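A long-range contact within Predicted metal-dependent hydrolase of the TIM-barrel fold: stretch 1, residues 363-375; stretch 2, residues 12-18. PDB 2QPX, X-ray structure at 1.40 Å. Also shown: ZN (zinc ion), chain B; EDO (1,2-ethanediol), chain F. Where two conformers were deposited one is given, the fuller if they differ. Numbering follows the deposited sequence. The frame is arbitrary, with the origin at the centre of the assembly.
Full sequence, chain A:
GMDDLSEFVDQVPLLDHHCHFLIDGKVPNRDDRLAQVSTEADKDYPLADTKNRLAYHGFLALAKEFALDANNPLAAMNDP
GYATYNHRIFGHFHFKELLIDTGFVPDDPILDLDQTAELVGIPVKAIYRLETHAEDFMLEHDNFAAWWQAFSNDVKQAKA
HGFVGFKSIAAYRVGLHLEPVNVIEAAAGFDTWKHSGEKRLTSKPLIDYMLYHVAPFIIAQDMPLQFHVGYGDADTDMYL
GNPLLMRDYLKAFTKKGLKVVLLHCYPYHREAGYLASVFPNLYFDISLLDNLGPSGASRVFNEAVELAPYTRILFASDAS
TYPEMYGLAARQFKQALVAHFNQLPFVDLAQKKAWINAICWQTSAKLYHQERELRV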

# COMPACT_ATOMS: atom_id res chain seq x y z
N THR A 363 -16.39 -21.82 5.82
CA THR A 363 -16.68 -21.20 4.52
C THR A 363 -16.17 -22.08 3.37
O THR A 363 -16.89 -22.34 2.41
CB THR A 363 -16.12 -19.78 4.45
OG1 THR A 363 -16.67 -19.00 5.52
CG2 THR A 363 -16.42 -19.13 3.09
N SER A 364 -14.92 -22.57 3.47
CA SER A 364 -14.39 -23.43 2.43
C SER A 364 -15.18 -24.74 2.33
O SER A 364 -15.40 -25.25 1.24
CB SER A 364 -12.91 -23.71 2.64
OG SER A 364 -12.15 -22.53 2.38
N ALA A 365 -15.63 -25.28 3.45
CA ALA A 365 -16.44 -26.51 3.38
C ALA A 365 -17.68 -26.32 2.56
O ALA A 365 -18.03 -27.16 1.76
CB ALA A 365 -16.77 -27.06 4.80
N LYS A 366 -18.31 -25.16 2.73
CA LYS A 366 -19.51 -24.85 1.95
C LYS A 366 -19.16 -24.59 0.49
O LYS A 366 -19.79 -25.13 -0.41
CB LYS A 366 -20.23 -23.65 2.55
CG LYS A 366 -21.44 -23.26 1.72
CD LYS A 366 -22.47 -22.51 2.50
CE LYS A 366 -23.70 -22.24 1.61
NZ LYS A 366 -24.73 -21.49 2.38
N LEU A 367 -18.14 -23.76 0.26
CA LEU A 367 -17.78 -23.34 -1.07
C LEU A 367 -17.37 -24.51 -1.98
O LEU A 367 -17.74 -24.59 -3.15
CB LEU A 367 -16.64 -22.31 -0.87
CG LEU A 367 -16.21 -21.36 -1.91
CD1 LEU A 367 -17.42 -20.68 -2.49
CD2 LEU A 367 -15.17 -20.42 -1.20
N TYR A 368 -16.63 -25.47 -1.42
CA TYR A 368 -16.10 -26.58 -2.15
C TYR A 368 -16.90 -27.86 -1.95
O TYR A 368 -16.53 -28.92 -2.45
CB TYR A 368 -14.63 -26.83 -1.84
CG TYR A 368 -13.67 -25.71 -2.25
CD1 TYR A 368 -13.35 -24.68 -1.40
CD2 TYR A 368 -13.08 -25.72 -3.49
CE1 TYR A 368 -12.46 -23.68 -1.76
CE2 TYR A 368 -12.19 -24.72 -3.87
CZ TYR A 368 -11.90 -23.70 -3.01
OH TYR A 368 -10.99 -22.72 -3.35
N HIS A 369 -18.01 -27.75 -1.22
CA HIS A 369 -18.90 -28.90 -1.03
C HIS A 369 -18.22 -30.05 -0.28
O HIS A 369 -18.37 -31.23 -0.65
CB HIS A 369 -19.50 -29.39 -2.35
CG HIS A 369 -20.13 -28.31 -3.17
ND1 HIS A 369 -21.28 -27.65 -2.79
CD2 HIS A 369 -19.74 -27.74 -4.34
CE1 HIS A 369 -21.59 -26.73 -3.70
NE2 HIS A 369 -20.67 -26.78 -4.66
N GLN A 370 -17.46 -29.69 0.76
CA GLN A 370 -16.69 -30.66 1.53
C GLN A 370 -17.20 -30.78 2.97
O GLN A 370 -16.46 -31.13 3.87
CB GLN A 370 -15.19 -30.31 1.54
CG GLN A 370 -14.62 -30.17 0.11
CD GLN A 370 -14.66 -31.49 -0.63
OE1 GLN A 370 -14.10 -32.49 -0.16
NE2 GLN A 370 -15.32 -31.50 -1.80
N GLU A 371 -18.48 -30.51 3.16
CA GLU A 371 -19.07 -30.56 4.51
C GLU A 371 -18.84 -31.88 5.21
O GLU A 371 -18.50 -31.92 6.40
CB GLU A 371 -20.57 -30.26 4.47
CG GLU A 371 -20.91 -28.85 3.99
CD GLU A 371 -21.21 -28.74 2.49
OE1 GLU A 371 -20.81 -29.60 1.68
OE2 GLU A 371 -21.91 -27.76 2.13
N ARG A 372 -18.99 -32.96 4.48
CA ARG A 372 -18.81 -34.28 5.08
C ARG A 372 -17.43 -34.53 5.73
O ARG A 372 -17.32 -35.15 6.81
CB ARG A 372 -19.10 -35.34 4.02
CG ARG A 372 -18.93 -36.76 4.44
CD ARG A 372 -19.35 -37.63 3.26
NE ARG A 372 -20.79 -37.57 3.06
CZ ARG A 372 -21.41 -37.99 1.96
N GLU A 373 -16.38 -34.03 5.09
CA GLU A 373 -15.02 -34.21 5.56
C GLU A 373 -14.73 -33.40 6.80
O GLU A 373 -13.80 -33.72 7.57
CB GLU A 373 -14.05 -33.80 4.42
CG GLU A 373 -13.92 -34.82 3.28
CD GLU A 373 -15.05 -34.89 2.27
OE1 GLU A 373 -15.94 -33.98 2.20
OE2 GLU A 373 -15.05 -35.87 1.49
N LEU A 374 -15.48 -32.32 7.01
CA LEU A 374 -15.25 -31.44 8.15
C LEU A 374 -16.14 -31.78 9.37
O LEU A 374 -16.11 -31.09 10.38
CB LEU A 374 -15.37 -29.96 7.72
CG LEU A 374 -14.01 -29.37 7.36
CD1 LEU A 374 -13.12 -29.22 8.62
CD2 LEU A 374 -13.29 -30.20 6.30
N ARG A 375 -16.93 -32.84 9.26
CA ARG A 375 -17.70 -33.32 10.41
C ARG A 375 -16.80 -33.78 11.54
O ARG A 375 -15.82 -34.49 11.31
CB ARG A 375 -18.55 -34.49 9.99
CG ARG A 375 -19.68 -34.13 9.08
CD ARG A 375 -20.50 -35.37 8.78
NE ARG A 375 -19.67 -36.36 8.10
CZ ARG A 375 -20.01 -37.62 7.87
NH1 ARG A 375 -21.18 -38.09 8.27
NH2 ARG A 375 -19.16 -38.42 7.24
ZN ZN B . -0.42 -22.19 -5.20
C1 EDO F . -20.51 -20.43 6.76
O1 EDO F . -20.63 -20.95 5.43
C2 EDO F . -19.24 -19.60 6.84
O2 EDO F . -19.30 -18.59 5.79
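Stretch 2, residues 12-18: VPLLDHH

Stretch 2 enters as a loop at Val 12 and Pro 13, continues as a strand from about Leu 14 and turns a corner at His 18. It lies against the last turn of a helix that begins earlier in the chain and covers 363-367 here. The two N-to-C directions make an angle of 53°, so the strand crosses the helix obliquely, and the axes approach to 8.9 Å. The nearest CA atoms are those of Ser 364 and His 17, 6.5 Å apart. The helix closes in a Schellman motif: His 369 takes a positive phi of 63°, Gln 370 N bonds to Ala 365 O at 2.8 Å, and His 369 N makes a weak bond to Lys 366 O at 3.3 Å. Beyond this turn, residues 371-373 have helical phi/psi without the regular bonds, and the chain carries Leu 374 back to the start of the strand.

The strand alternates in the usual way: the CA-to-CB bonds of Leu 15 and His 17 point toward stretch 1, those of Leu 14 and Asp 16 away. Leu 15, with chi1 and chi2 both t, is the centre of the apolar contact and has the largest area covered, 99 Å². Its CD1 lies 3.5 Å from Ala 365 N and 4.0 Å from Ala 365 CB, 3.8 Å from Ser 364 C and 3.8 Å from Leu 374 CD2; one methyl thus packs against both the helix and the segment after it. Leu 374 also reaches Pro 13, with Leu 374 CD1 4.1 Å from Pro 13 CB. Gln 370 starts toward the strand but its end leads away, and its NE2 donates to Tyr 368 O at 2.9 Å.

At the His 17 end the contact becomes polar. His 17 ND1 and Tyr 368 OH form a hydrogen bond of 2.7 Å in which either could be the donor. The hydroxyl lies at the edge of the imidazole, near its plane, where the ND1 lone pair or N-H must point. The rings meet rim to rim, centroids 5.5 Å apart and planes at 38°, without stacking. Ser 364 OG sits 3.6 Å from His 17 CB, and a water links Ser 364 OG with Leu 15 O, its oxygen 2.7 Å from each, donating to the latter. At the corner, His 18 turns its end away from stretch 1 and binds the zinc ion through NE2 at 2.1 Å.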

# COMPACT_ATOMS: atom_id res chain seq x y z
N VAL A 12 -9.36 -25.39 16.63
CA VAL A 12 -10.15 -25.17 15.43
C VAL A 12 -9.57 -25.96 14.24
O VAL A 12 -8.40 -25.88 13.96
CB VAL A 12 -10.22 -23.65 15.10
CG1 VAL A 12 -10.85 -23.42 13.73
CG2 VAL A 12 -10.96 -22.87 16.19
N PRO A 13 -10.40 -26.74 13.55
CA PRO A 13 -9.89 -27.44 12.36
C PRO A 13 -9.60 -26.50 11.18
O PRO A 13 -10.15 -25.40 11.09
CB PRO A 13 -11.02 -28.40 12.01
CG PRO A 13 -12.18 -27.93 12.75
CD PRO A 13 -11.81 -27.07 13.83
N LEU A 14 -8.73 -26.97 10.30
CA LEU A 14 -8.35 -26.21 9.08
C LEU A 14 -8.69 -26.99 7.86
O LEU A 14 -8.32 -28.16 7.74
CB LEU A 14 -6.83 -25.91 9.08
CG LEU A 14 -6.30 -25.06 10.23
CD1 LEU A 14 -4.76 -25.10 10.26
CD2 LEU A 14 -6.84 -23.60 10.17
N LEU A 15 -9.38 -26.34 6.92
CA LEU A 15 -9.57 -26.89 5.58
C LEU A 15 -8.64 -26.06 4.70
O LEU A 15 -8.90 -24.87 4.48
CB LEU A 15 -11.03 -26.78 5.13
CG LEU A 15 -11.45 -27.67 3.95
CD1 LEU A 15 -12.96 -27.54 3.64
CD2 LEU A 15 -10.58 -27.46 2.64
N ASP A 16 -7.56 -26.68 4.24
CA ASP A 16 -6.55 -25.96 3.46
C ASP A 16 -7.02 -25.99 2.01
O ASP A 16 -6.77 -26.95 1.27
CB ASP A 16 -5.18 -26.63 3.59
CG ASP A 16 -4.03 -25.72 3.17
OD1 ASP A 16 -4.27 -24.73 2.43
OD2 ASP A 16 -2.87 -26.07 3.54
N HIS A 17 -7.67 -24.89 1.60
CA HIS A 17 -8.40 -24.89 0.32
C HIS A 17 -7.50 -24.73 -0.91
O HIS A 17 -7.98 -24.92 -2.03
CB HIS A 17 -9.56 -23.88 0.31
CG HIS A 17 -9.12 -22.53 -0.11
ND1 HIS A 17 -9.32 -22.06 -1.39
CD2 HIS A 17 -8.39 -21.59 0.55
CE1 HIS A 17 -8.69 -20.90 -1.50
NE2 HIS A 17 -8.13 -20.58 -0.34
N HIS A 18 -6.23 -24.37 -0.71
CA HIS A 18 -5.29 -24.27 -1.79
C HIS A 18 -3.89 -24.59 -1.32
O HIS A 18 -3.28 -23.80 -0.58
CB HIS A 18 -5.30 -22.87 -2.42
CG HIS A 18 -4.27 -22.73 -3.48
ND1 HIS A 18 -4.46 -23.18 -4.77
CD2 HIS A 18 -3.00 -22.27 -3.42
CE1 HIS A 18 -3.35 -22.97 -5.47
NE2 HIS A 18 -2.44 -22.44 -4.67
O HOH W 1 -10.24 -22.50 4.35
O HOH W 2 0.96 -20.68 -5.51